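Local coordinates for E3 SUMO-protein ligase SIZ2 (Saccharomyces cerevisiae, PDB 6U75) that acts as a zinc-binding E3 ligase of the PIAS family, promoting attachment of SUMO to target proteins, and may modify septins, at residues A17-K22 with G28-K33; C78-N83 with N102-T107; E65-E70 with S133-E138. One frame throughout, in Å; residues are numbered along the deposited sequence.

Contact 1: A17-K22 with G28-K33; sequences ANKKLK and GCTKMK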
ATOM      1  N   ALA A  17      10.625  15.286 -16.892  1.00 49.89           N
ATOM      2  CA  ALA A  17       9.299  14.694 -16.751  1.00 34.74           C
ATOM      3  C   ALA A  17       8.576  15.221 -15.517  1.00 38.60           C
ATOM      4  O   ALA A  17       7.688  14.548 -14.985  1.00 49.12           O
ATOM      5  CB  ALA A  17       9.393  13.168 -16.697  1.00 54.09           C
ATOM      6  N   ASN A  18       8.944  16.407 -15.049  1.00 40.62           N
ATOM      7  CA  ASN A  18       8.289  17.049 -13.921  1.00 32.62           C
ATOM      8  C   ASN A  18       7.307  18.096 -14.426  1.00 42.87           C
ATOM      9  O   ASN A  18       7.436  18.613 -15.539  1.00 44.20           O
ATOM     10  CB  ASN A  18       9.317  17.702 -12.993  1.00 42.73           C
ATOM     11  CG  ASN A  18      10.402  16.741 -12.560  1.00 56.69           C
ATOM     12  OD1 ASN A  18      10.276  16.063 -11.541  1.00 71.25           O
ATOM     13  ND2 ASN A  18      11.480  16.674 -13.337  1.00 53.34           N
ATOM     14  N   LYS A  19       6.312  18.407 -13.598  1.00 39.46           N
ATOM     15  CA  LYS A  19       5.368  19.448 -13.978  1.00 32.90           C
ATOM     16  C   LYS A  19       4.622  19.946 -12.749  1.00 33.09           C
ATOM     17  O   LYS A  19       4.248  19.162 -11.878  1.00 28.73           O
ATOM     18  CB  LYS A  19       4.371  18.939 -15.028  1.00 40.24           C
ATOM     19  CG  LYS A  19       3.629  20.046 -15.771  1.00 48.01           C
ATOM     20  CD  LYS A  19       4.566  20.845 -16.671  1.00 49.62           C
ATOM     21  CE  LYS A  19       3.857  22.015 -17.335  1.00 58.46           C
ATOM     22  NZ  LYS A  19       3.237  21.642 -18.636  1.00 65.32           N
ATOM     23  N   LYS A  20       4.412  21.256 -12.690  1.00 40.67           N
ATOM     24  CA  LYS A  20       3.582  21.866 -11.664  1.00 30.13           C
ATOM     25  C   LYS A  20       2.200  22.140 -12.242  1.00 30.01           C
ATOM     26  O   LYS A  20       2.077  22.735 -13.319  1.00 30.38           O
ATOM     27  CB  LYS A  20       4.207  23.162 -11.146  1.00 43.21           C
ATOM     28  CG  LYS A  20       5.357  22.963 -10.168  1.00 41.55           C
ATOM     29  CD  LYS A  20       4.908  22.237  -8.908  1.00 38.41           C
ATOM     30  CE  LYS A  20       5.743  22.640  -7.704  1.00 46.68           C
ATOM     31  NZ  LYS A  20       5.438  24.030  -7.260  1.00 60.14           N
ATOM     32  N   LEU A  21       1.169  21.689 -11.536  1.00 26.86           N
ATOM     33  CA  LEU A  21      -0.216  21.943 -11.899  1.00 32.50           C
ATOM     34  C   LEU A  21      -0.759  23.036 -10.987  1.00 26.00           C
ATOM     35  O   LEU A  21      -0.808  22.858  -9.764  1.00 34.08           O
ATOM     36  CB  LEU A  21      -1.057  20.674 -11.774  1.00 32.04           C
ATOM     37  CG  LEU A  21      -1.377  19.932 -13.070  1.00 37.65           C
ATOM     38  CD1 LEU A  21      -2.149  18.661 -12.764  1.00 31.46           C
ATOM     39  CD2 LEU A  21      -2.165  20.824 -14.016  1.00 56.00           C
ATOM     40  N   LYS A  22      -1.154  24.156 -11.580  1.00 35.18           N
ATOM     41  CA  LYS A  22      -1.642  25.299 -10.826  1.00 39.46           C
ATOM     42  C   LYS A  22      -3.163  25.261 -10.712  1.00 32.12           C
ATOM     43  O   LYS A  22      -3.852  24.563 -11.460  1.00 38.75           O
ATOM     44  CB  LYS A  22      -1.196  26.605 -11.486  1.00 35.48           C
ATOM     45  CG  LYS A  22      -1.691  26.802 -12.907  1.00 25.59           C
ATOM     46  CD  LYS A  22      -1.235  28.145 -13.453  1.00 37.50           C
ATOM     47  CE  LYS A  22      -1.765  28.402 -14.854  1.00 51.63           C
ATOM     48  NZ  LYS A  22      -1.381  29.754 -15.348  1.00 64.45           N
ATOM     49  N   GLY A  28     -10.046  22.374 -17.991  1.00 34.27           N
ATOM     50  CA  GLY A  28      -8.669  22.581 -18.404  1.00 43.61           C
ATOM     51  C   GLY A  28      -7.981  21.275 -18.743  1.00 45.01           C
ATOM     52  O   GLY A  28      -8.466  20.181 -18.429  1.00 33.69           O
ATOM     53  N   CYS A  29      -6.827  21.417 -19.395  1.00 37.74           N
ATOM     54  CA  CYS A  29      -5.989  20.290 -19.776  1.00 47.67           C
ATOM     55  C   CYS A  29      -4.532  20.721 -19.713  1.00 49.30           C
ATOM     56  O   CYS A  29      -4.181  21.795 -20.211  1.00 47.70           O
ATOM     57  CB  CYS A  29      -6.331  19.794 -21.184  1.00 34.16           C
ATOM     58  SG  CYS A  29      -5.165  18.576 -21.834  1.00 56.86           S
ATOM     59  N   THR A  30      -3.690  19.886 -19.107  1.00 39.05           N
ATOM     60  CA  THR A  30      -2.263  20.154 -18.984  1.00 39.25           C
ATOM     61  C   THR A  30      -1.483  19.101 -19.758  1.00 39.09           C
ATOM     62  O   THR A  30      -1.757  17.903 -19.636  1.00 40.43           O
ATOM     63  CB  THR A  30      -1.828  20.167 -17.517  1.00 43.09           C
ATOM     64  OG1 THR A  30      -2.461  21.260 -16.840  1.00 56.30           O
ATOM     65  CG2 THR A  30      -0.317  20.315 -17.406  1.00 52.24           C
ATOM     66  N   LYS A  31      -0.510  19.548 -20.543  1.00 40.87           N
ATOM     67  CA  LYS A  31       0.259  18.681 -21.422  1.00 42.36           C
ATOM     68  C   LYS A  31       1.708  18.603 -20.960  1.00 40.13           C
ATOM     69  O   LYS A  31       2.260  19.569 -20.425  1.00 40.47           O
ATOM     70  CB  LYS A  31       0.201  19.187 -22.866  1.00 41.68           C
ATOM     71  CG  LYS A  31      -1.196  19.185 -23.461  1.00 38.02           C
ATOM     72  CD  LYS A  31      -1.238  19.923 -24.788  1.00 54.70           C
ATOM     73  CE  LYS A  31      -2.259  19.310 -25.732  1.00 57.32           C
ATOM     74  NZ  LYS A  31      -2.342  20.050 -27.021  1.00 79.72           N
ATOM     75  N   MET A  32       2.321  17.439 -21.175  1.00 43.66           N
ATOM     76  CA  MET A  32       3.723  17.223 -20.835  1.00 40.58           C
ATOM     77  C   MET A  32       4.391  16.454 -21.962  1.00 36.45           C
ATOM     78  O   MET A  32       3.933  15.368 -22.329  1.00 40.92           O
ATOM     79  CB  MET A  32       3.866  16.449 -19.522  1.00 44.78           C
ATOM     80  CG  MET A  32       3.247  17.127 -18.315  1.00 50.68           C
ATOM     81  SD  MET A  32       3.354  16.103 -16.833  1.00 79.71           S
ATOM     82  CE  MET A  32       5.117  15.779 -16.760  1.00 34.64           C
ATOM     83  N   LYS A  33       5.470  17.008 -22.501  1.00 42.00           N
ATOM     84  CA  LYS A  33       6.319  16.302 -23.450  1.00 49.59           C
ATOM     85  C   LYS A  33       7.585  15.847 -22.740  1.00 50.04           C
ATOM     86  O   LYS A  33       8.188  16.613 -21.981  1.00 46.38           O
ATOM     87  CB  LYS A  33       6.693  17.190 -24.639  1.00 52.09           C
ATOM     88  CG  LYS A  33       5.626  18.185 -25.070  1.00 66.33           C
ATOM     89  CD  LYS A  33       5.929  18.779 -26.447  1.00 61.95           C
ATOM     90  CE  LYS A  33       7.240  19.563 -26.478  1.00 53.52           C
ATOM     91  NZ  LYS A  33       7.194  20.800 -25.650  1.00 63.70           N
TER
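Lys19 and Met32 carry most of the meeting between 17-22 and 28-33, in which strand 19-21 and strand 28-33 run antiparallel, at 175°, with their axes 9.0 Å apart. That spacing is bridged by side chains, and the apolar part comes first. The two chains slide past each other in opposite directions: Met32 SD lies 3.5 Å from Lys19 CB, and Met32 CG lies 3.9 Å from Lys19 CG, so that the thioether packs alongside the root of the lysine. A bend at the end of the methionine (chi3 55°) turns its methyl toward the backbone of segment 17-22, where Met32 CE comes to 3.4 Å from Ala17 O. Leu21 and Thr30 also pass alongside each other, but their modelled spacing is doubtful.

The polar part is slight. Lys19 leaves its backbone with CG anti to N (chi1 -163°) and then turns at chi2 and again at the last bond, which brings the ammonium group across to the facing strand. There Lys19 NZ gives a weak hydrogen bond to Lys31 O, 2.9 Å away, while Thr30 CG2 approaches the same nitrogen tip to tip at 4.0 Å.

The arrangement is face-to-face packing between two sheets of the PINIT domain. Lys19 and Leu21 pair through their backbones with Ile132 and Tyr130 of strand 130-139, whereas Thr30 and Met32 pair with Leu121 and Leu119 of strand 117-123. Met32 also reaches Ile132 and Leu21 reaches Leu121, each crossing to the sheet opposite its own.

Contact 2: C78-N83 with N102-T107; sequences CELVFN and NPANLT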
ATOM      1  N   CYS A  78      -9.724  13.177 -12.727  1.00 34.36           N
ATOM      2  CA  CYS A  78      -8.615  13.344 -13.651  1.00 42.23           C
ATOM      3  C   CYS A  78      -8.737  12.316 -14.762  1.00 39.29           C
ATOM      4  O   CYS A  78      -9.145  11.177 -14.520  1.00 53.11           O
ATOM      5  CB  CYS A  78      -7.262  13.179 -12.950  1.00 50.27           C
ATOM      6  SG  CYS A  78      -7.131  11.684 -11.941  1.00 79.60           S
ATOM      7  N   GLU A  79      -8.381  12.723 -15.976  1.00 37.02           N
ATOM      8  CA  GLU A  79      -8.260  11.805 -17.102  1.00 32.58           C
ATOM      9  C   GLU A  79      -6.826  11.881 -17.608  1.00 39.70           C
ATOM     10  O   GLU A  79      -6.397  12.923 -18.114  1.00 46.91           O
ATOM     11  CB  GLU A  79      -9.262  12.141 -18.205  1.00 44.42           C
ATOM     12  CG  GLU A  79      -9.142  11.259 -19.438  1.00 48.06           C
ATOM     13  CD  GLU A  79     -10.436  11.171 -20.219  1.00 49.13           C
ATOM     14  OE1 GLU A  79     -11.497  10.969 -19.591  1.00 64.60           O
ATOM     15  OE2 GLU A  79     -10.396  11.306 -21.461  1.00 43.40           O
ATOM     16  N   LEU A  80      -6.086  10.788 -17.452  1.00 36.26           N
ATOM     17  CA  LEU A  80      -4.706  10.698 -17.904  1.00 38.84           C
ATOM     18  C   LEU A  80      -4.663   9.965 -19.237  1.00 47.77           C
ATOM     19  O   LEU A  80      -5.223   8.872 -19.369  1.00 51.61           O
ATOM     20  CB  LEU A  80      -3.839   9.970 -16.876  1.00 45.95           C
ATOM     21  CG  LEU A  80      -3.679  10.662 -15.524  1.00 41.83           C
ATOM     22  CD1 LEU A  80      -3.179   9.676 -14.486  1.00 34.08           C
ATOM     23  CD2 LEU A  80      -2.729  11.841 -15.641  1.00 47.57           C
ATOM     24  N   VAL A  81      -3.998  10.567 -20.220  1.00 46.26           N
ATOM     25  CA  VAL A  81      -3.867   9.994 -21.553  1.00 39.24           C
ATOM     26  C   VAL A  81      -2.389  10.027 -21.911  1.00 40.68           C
ATOM     27  O   VAL A  81      -1.819  11.107 -22.109  1.00 43.49           O
ATOM     28  CB  VAL A  81      -4.700  10.751 -22.596  1.00 31.61           C
ATOM     29  CG1 VAL A  81      -4.567  10.093 -23.960  1.00 37.62           C
ATOM     30  CG2 VAL A  81      -6.159  10.812 -22.166  1.00 43.46           C
ATOM     31  N   PHE A  82      -1.769   8.854 -21.994  1.00 38.16           N
ATOM     32  CA  PHE A  82      -0.352   8.729 -22.312  1.00 37.50           C
ATOM     33  C   PHE A  82      -0.231   8.156 -23.718  1.00 39.51           C
ATOM     34  O   PHE A  82      -0.544   6.982 -23.947  1.00 53.71           O
ATOM     35  CB  PHE A  82       0.360   7.850 -21.285  1.00 43.74           C
ATOM     36  CG  PHE A  82       1.858   7.881 -21.395  1.00 38.91           C
ATOM     37  CD1 PHE A  82       2.565   9.026 -21.069  1.00 42.64           C
ATOM     38  CD2 PHE A  82       2.559   6.764 -21.817  1.00 41.27           C
ATOM     39  CE1 PHE A  82       3.941   9.059 -21.168  1.00 32.81           C
ATOM     40  CE2 PHE A  82       3.937   6.792 -21.917  1.00 46.39           C
ATOM     41  CZ  PHE A  82       4.629   7.942 -21.591  1.00 39.31           C
ATOM     42  N   ASN A  83       0.215   8.988 -24.658  1.00 44.47           N
ATOM     43  CA  ASN A  83       0.390   8.576 -26.051  1.00 46.47           C
ATOM     44  C   ASN A  83      -0.930   8.106 -26.658  1.00 40.06           C
ATOM     45  O   ASN A  83      -0.990   7.092 -27.356  1.00 43.48           O
ATOM     46  CB  ASN A  83       1.463   7.491 -26.169  1.00 43.82           C
ATOM     47  CG  ASN A  83       2.845   7.998 -25.801  1.00 52.45           C
ATOM     48  OD1 ASN A  83       3.213   9.126 -26.130  1.00 50.22           O
ATOM     49  ND2 ASN A  83       3.617   7.165 -25.113  1.00 43.06           N
ATOM     50  N   ASN A 102      -2.531   5.708  -5.792  1.00 34.57           N
ATOM     51  CA  ASN A 102      -1.518   4.854  -6.385  1.00 37.00           C
ATOM     52  C   ASN A 102      -0.888   5.534  -7.590  1.00 38.81           C
ATOM     53  O   ASN A 102      -1.478   6.442  -8.186  1.00 45.90           O
ATOM     54  CB  ASN A 102      -2.116   3.510  -6.821  1.00 46.71           C
ATOM     55  CG  ASN A 102      -2.335   2.564  -5.661  1.00 45.11           C
ATOM     56  OD1 ASN A 102      -1.789   2.756  -4.575  1.00 47.96           O
ATOM     57  ND2 ASN A 102      -3.127   1.525  -5.891  1.00 55.14           N
ATOM     58  N   PRO A 103       0.315   5.127  -7.976  1.00 33.03           N
ATOM     59  CA  PRO A 103       0.921   5.653  -9.202  1.00 31.91           C
ATOM     60  C   PRO A 103       0.299   5.016 -10.438  1.00 29.02           C
ATOM     61  O   PRO A 103      -0.418   4.017 -10.369  1.00 42.53           O
ATOM     62  CB  PRO A 103       2.398   5.273  -9.059  1.00 36.53           C
ATOM     63  CG  PRO A 103       2.387   4.061  -8.193  1.00 31.29           C
ATOM     64  CD  PRO A 103       1.232   4.233  -7.245  1.00 36.62           C
ATOM     65  N   ALA A 104       0.588   5.623 -11.585  1.00 29.73           N
ATOM     66  CA  ALA A 104       0.126   5.137 -12.878  1.00 39.79           C
ATOM     67  C   ALA A 104       1.289   4.489 -13.614  1.00 36.54           C
ATOM     68  O   ALA A 104       2.389   5.049 -13.661  1.00 36.94           O
ATOM     69  CB  ALA A 104      -0.463   6.275 -13.713  1.00 42.29           C
ATOM     70  N   ASN A 105       1.043   3.313 -14.187  1.00 33.80           N
ATOM     71  CA  ASN A 105       2.072   2.557 -14.893  1.00 30.94           C
ATOM     72  C   ASN A 105       2.082   2.984 -16.355  1.00 29.10           C
ATOM     73  O   ASN A 105       1.137   2.705 -17.099  1.00 43.34           O
ATOM     74  CB  ASN A 105       1.819   1.057 -14.762  1.00 34.09           C
ATOM     75  CG  ASN A 105       2.888   0.223 -15.440  1.00 36.88           C
ATOM     76  OD1 ASN A 105       4.022   0.669 -15.616  1.00 36.89           O
ATOM     77  ND2 ASN A 105       2.531  -0.996 -15.825  1.00 45.53           N
ATOM     78  N   LEU A 106       3.153   3.658 -16.769  1.00 26.72           N
ATOM     79  CA  LEU A 106       3.323   4.102 -18.145  1.00 26.07           C
ATOM     80  C   LEU A 106       4.144   3.131 -18.985  1.00 37.37           C
ATOM     81  O   LEU A 106       4.331   3.375 -20.182  1.00 46.46           O
ATOM     82  CB  LEU A 106       3.996   5.479 -18.173  1.00 35.95           C
ATOM     83  CG  LEU A 106       3.391   6.569 -17.285  1.00 30.28           C
ATOM     84  CD1 LEU A 106       4.277   7.803 -17.300  1.00 26.94           C
ATOM     85  CD2 LEU A 106       1.978   6.917 -17.727  1.00 37.35           C
ATOM     86  N   THR A 107       4.625   2.038 -18.393  1.00 39.95           N
ATOM     87  CA  THR A 107       5.580   1.175 -19.087  1.00 37.52           C
ATOM     88  C   THR A 107       5.047   0.626 -20.404  1.00 41.69           C
ATOM     89  O   THR A 107       5.743   0.757 -21.426  1.00 36.81           O
ATOM     90  CB  THR A 107       6.004   0.034 -18.156  1.00 41.45           C
ATOM     91  OG1 THR A 107       6.338   0.560 -16.866  1.00 47.86           O
ATOM     92  CG2 THR A 107       7.210  -0.700 -18.726  1.00 44.44           C
TER
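Leu80 and Phe82 face Ala104 and Leu106 across two segments that run in roughly the same direction, Phe82 CA standing 7.2 Å from Leu106 CA and Leu80 CA 8.9 Å from Ala104 CA. Side chains fill the space between. The main one is the Phe82 ring, which Leu106 crosses at about a right angle. Leu106 CD2 sits over one face, 4.1 Å from the centroid of the Phe82 ring and 23° off its normal, a CH-pi contact displaced toward CG. The other methyl, Leu106 CD1, reaches Phe82 CE1 at 4.1 Å, and Leu106 CB lies 4.0 Å from Phe82 CE2, so the leucine spans the width of the ring. Phe82 presents this face with its CG anti to the backbone N (chi1 -169°); Asn83 CG lies against the other face. An alanine in place of Phe82 would probably open a gap beneath Leu106 and leave its CD2 methyl without the aromatic face it packs on.

A lighter apolar touch, Leu80 CD1 to Ala104 CB at 4.4 Å, continues the packing. Beside it, an Asx turn shapes the end of the second segment: Asn105 OD1 accepts from Thr107 N, which approaches from above the carbonyl plane, and from Thr107 OG1, which lies in it.

The contact is buried between the two sheets of the PINIT domain. Strand 79-82 pairs with strand 117-123, whose Leu119 touches Phe82 and whose Leu121 touches Leu80, while strand 104-105 pairs with strand 50-58. Leu87 touches both Leu80 and Leu106.

Contact 3: E65-E70 with S133-E138; sequences ETVGHE and SCFIVE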
ATOM      1  N   GLU A  65      10.344  21.845  -1.193  1.00 36.10           N
ATOM      2  CA  GLU A  65       9.816  20.489  -1.229  1.00 42.92           C
ATOM      3  C   GLU A  65      10.725  19.617  -2.080  1.00 40.40           C
ATOM      4  O   GLU A  65      11.338  20.085  -3.044  1.00 41.01           O
ATOM      5  CB  GLU A  65       8.383  20.446  -1.784  1.00 63.45           C
ATOM      6  CG  GLU A  65       8.263  20.808  -3.260  1.00 69.27           C
ATOM      7  CD  GLU A  65       6.870  20.557  -3.811  1.00 71.64           C
ATOM      8  OE1 GLU A  65       5.995  21.431  -3.642  1.00 77.58           O
ATOM      9  OE2 GLU A  65       6.650  19.478  -4.402  1.00 62.08           O
ATOM     10  N   THR A  66      10.799  18.340  -1.718  1.00 47.54           N
ATOM     11  CA  THR A  66      11.614  17.378  -2.442  1.00 62.80           C
ATOM     12  C   THR A  66      10.790  16.679  -3.523  1.00 59.52           C
ATOM     13  O   THR A  66       9.565  16.803  -3.592  1.00 60.56           O
ATOM     14  CB  THR A  66      12.216  16.358  -1.476  1.00 71.29           C
ATOM     15  OG1 THR A  66      11.259  16.036  -0.459  1.00 83.23           O
ATOM     16  CG2 THR A  66      13.476  16.914  -0.829  1.00 47.07           C
ATOM     17  N   VAL A  67      11.489  15.926  -4.375  1.00 60.11           N
ATOM     18  CA  VAL A  67      10.858  15.366  -5.566  1.00 59.54           C
ATOM     19  C   VAL A  67       9.892  14.241  -5.214  1.00 54.12           C
ATOM     20  O   VAL A  67       8.905  14.020  -5.927  1.00 57.58           O
ATOM     21  CB  VAL A  67      11.932  14.883  -6.561  1.00 53.28           C
ATOM     22  CG1 VAL A  67      12.689  16.068  -7.139  1.00 64.97           C
ATOM     23  CG2 VAL A  67      12.894  13.905  -5.893  1.00 66.51           C
ATOM     24  N   GLY A  68      10.145  13.518  -4.126  1.00 60.77           N
ATOM     25  CA  GLY A  68       9.364  12.334  -3.823  1.00 58.12           C
ATOM     26  C   GLY A  68       8.620  12.382  -2.504  1.00 60.55           C
ATOM     27  O   GLY A  68       7.642  11.654  -2.318  1.00 78.25           O
ATOM     28  N   HIS A  69       9.054  13.249  -1.588  1.00 68.96           N
ATOM     29  CA  HIS A  69       8.504  13.258  -0.236  1.00 66.31           C
ATOM     30  C   HIS A  69       6.991  13.453  -0.198  1.00 70.27           C
ATOM     31  O   HIS A  69       6.383  13.220   0.853  1.00 71.39           O
ATOM     32  CB  HIS A  69       9.178  14.353   0.592  1.00 79.57           C
ATOM     33  CG  HIS A  69       8.660  14.454   1.994  1.00 87.91           C
ATOM     34  ND1 HIS A  69       8.328  13.346   2.743  1.00 91.12           N
ATOM     35  CD2 HIS A  69       8.413  15.528   2.779  1.00 83.70           C
ATOM     36  CE1 HIS A  69       7.901  13.734   3.931  1.00 93.30           C
ATOM     37  NE2 HIS A  69       7.943  15.054   3.980  1.00 97.42           N
ATOM     38  N   GLU A  70       6.367  13.857  -1.302  1.00 61.60           N
ATOM     39  CA  GLU A  70       4.935  14.129  -1.286  1.00 69.73           C
ATOM     40  C   GLU A  70       4.144  12.827  -1.256  1.00 60.88           C
ATOM     41  O   GLU A  70       4.446  11.880  -1.988  1.00 68.35           O
ATOM     42  CB  GLU A  70       4.526  14.948  -2.513  1.00 62.68           C
ATOM     43  CG  GLU A  70       5.549  15.974  -2.981  1.00 74.74           C
ATOM     44  CD  GLU A  70       6.515  15.408  -4.008  1.00 77.34           C
ATOM     45  OE1 GLU A  70       6.844  14.206  -3.916  1.00 62.39           O
ATOM     46  OE2 GLU A  70       6.936  16.161  -4.909  1.00 75.52           O
ATOM     47  N   SER A 133       5.600  13.880 -11.218  1.00 38.27           N
ATOM     48  CA  SER A 133       6.938  13.342 -11.406  1.00 34.94           C
ATOM     49  C   SER A 133       6.841  11.982 -12.083  1.00 34.00           C
ATOM     50  O   SER A 133       5.775  11.367 -12.133  1.00 35.06           O
ATOM     51  CB  SER A 133       7.686  13.203 -10.073  1.00 36.55           C
ATOM     52  OG  SER A 133       7.594  14.392  -9.309  1.00 67.46           O
ATOM     53  N   CYS A 134       7.973  11.512 -12.599  1.00 39.93           N
ATOM     54  CA  CYS A 134       8.055  10.190 -13.206  1.00 32.77           C
ATOM     55  C   CYS A 134       9.336   9.520 -12.743  1.00 34.75           C
ATOM     56  O   CYS A 134      10.404  10.139 -12.764  1.00 33.21           O
ATOM     57  CB  CYS A 134       8.025  10.270 -14.735  1.00 42.18           C
ATOM     58  SG  CYS A 134       6.520  10.994 -15.410  1.00 56.10           S
ATOM     59  N   PHE A 135       9.228   8.262 -12.328  1.00 31.36           N
ATOM     60  CA  PHE A 135      10.376   7.525 -11.822  1.00 25.87           C
ATOM     61  C   PHE A 135      10.385   6.121 -12.399  1.00 26.17           C
ATOM     62  O   PHE A 135       9.332   5.503 -12.562  1.00 32.07           O
ATOM     63  CB  PHE A 135      10.362   7.420 -10.290  1.00 28.15           C
ATOM     64  CG  PHE A 135      10.607   8.719  -9.582  1.00 31.02           C
ATOM     65  CD1 PHE A 135       9.601   9.661  -9.464  1.00 26.81           C
ATOM     66  CD2 PHE A 135      11.841   8.989  -9.013  1.00 25.77           C
ATOM     67  CE1 PHE A 135       9.824  10.854  -8.804  1.00 37.43           C
ATOM     68  CE2 PHE A 135      12.070  10.178  -8.353  1.00 25.09           C
ATOM     69  CZ  PHE A 135      11.061  11.111  -8.249  1.00 30.35           C
ATOM     70  N   ILE A 136      11.571   5.618 -12.690  1.00 28.32           N
ATOM     71  CA  ILE A 136      11.746   4.180 -12.839  1.00 32.21           C
ATOM     72  C   ILE A 136      11.818   3.581 -11.443  1.00 27.05           C
ATOM     73  O   ILE A 136      12.484   4.121 -10.553  1.00 28.26           O
ATOM     74  CB  ILE A 136      12.997   3.859 -13.674  1.00 27.15           C
ATOM     75  CG1 ILE A 136      12.864   4.503 -15.056  1.00 28.11           C
ATOM     76  CG2 ILE A 136      13.188   2.349 -13.796  1.00 24.38           C
ATOM     77  CD1 ILE A 136      13.894   4.046 -16.063  1.00 43.83           C
ATOM     78  N   VAL A 137      11.105   2.480 -11.233  1.00 25.77           N
ATOM     79  CA  VAL A 137      10.966   1.898  -9.907  1.00 25.54           C
ATOM     80  C   VAL A 137      11.003   0.383 -10.016  1.00 25.14           C
ATOM     81  O   VAL A 137      10.565  -0.202 -11.010  1.00 28.57           O
ATOM     82  CB  VAL A 137       9.659   2.345  -9.214  1.00 30.09           C
ATOM     83  CG1 VAL A 137       9.577   3.863  -9.143  1.00 27.07           C
ATOM     84  CG2 VAL A 137       8.449   1.776  -9.942  1.00 28.36           C
ATOM     85  N   GLU A 138      11.533  -0.248  -8.976  1.00 26.80           N
ATOM     86  CA  GLU A 138      11.428  -1.690  -8.807  1.00 32.71           C
ATOM     87  C   GLU A 138      10.173  -1.976  -7.994  1.00 30.40           C
ATOM     88  O   GLU A 138      10.009  -1.438  -6.894  1.00 30.25           O
ATOM     89  CB  GLU A 138      12.665  -2.255  -8.111  1.00 44.04           C
ATOM     90  CG  GLU A 138      12.708  -3.775  -8.074  1.00 33.89           C
ATOM     91  CD  GLU A 138      13.937  -4.307  -7.365  1.00 36.13           C
ATOM     92  OE1 GLU A 138      13.785  -5.190  -6.496  1.00 51.97           O
ATOM     93  OE2 GLU A 138      15.052  -3.837  -7.674  1.00 44.14           O
TER
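Val67 and Phe135 meet through torsions of nearly equal value, chi1 -68° and -69°, that serve different ends. In Val67 this setting puts CG1 beside the backbone N and opposite the carbonyl carbon, leaving CG2 between the two and directed at the strand. In Phe135 it places the ring beside its own backbone N, with CZ leading toward the loop. The meeting is therefore narrow: Val67 CG2 comes to 4.1 Å from Phe135 CZ, at the edge of the ring and near its plane, and the two side chains cross at about a right angle. The valine methyl thus meets the aromatic group at its far end.

Ser133, two residues earlier on the strand, points to the same side. Its hydroxyl also lies beside the backbone N (chi1 -48°), and Ser133 OG approaches Val67 O to 3.6 Å, a polar proximity too long to count as a bond. Segment 65-70 has no regular secondary structure; it belongs to the long loop between strands 50-58 and 79-82 of the PINIT domain, and here it lies against one face of strand 130-139.

That strand is central in its antiparallel sheet: Ser133 and Phe135 pair through their backbones with Phe55 and Tyr53 of strand 50-58, and Cys134 pairs with Ile14 on strand 12-21. Phe3 meets the Phe135 ring edge-to-face, and Gln13 touches both Val67 and Phe135. At the start of segment 65-70, Glu65 OE1 is hydrogen-bonded to Ser59 OG and Glu65 OE2 to Ser131 OG.

Overall arrangement
From the N terminus, contact 1 closes first, joining strands 12-21 and 28-34 across a connection of five residues. The chain then passes through helix 38-46 and strand 50-58 to 65-70, which opens contact 3. Before that long loop closes at 133-138, contact 2 forms inside it, between 78-83 and 102-107. Contact 1 thus stands in series with the other two, and contact 2 nests within contact 3. Contacts 1 and 2 each bridge the two sheets of the PINIT domain, their centres about 13 Å apart, whereas contact 3 lays a loop on strand 130-139. Contacts 1 and 3 touch where Ala17 packs on Cys134.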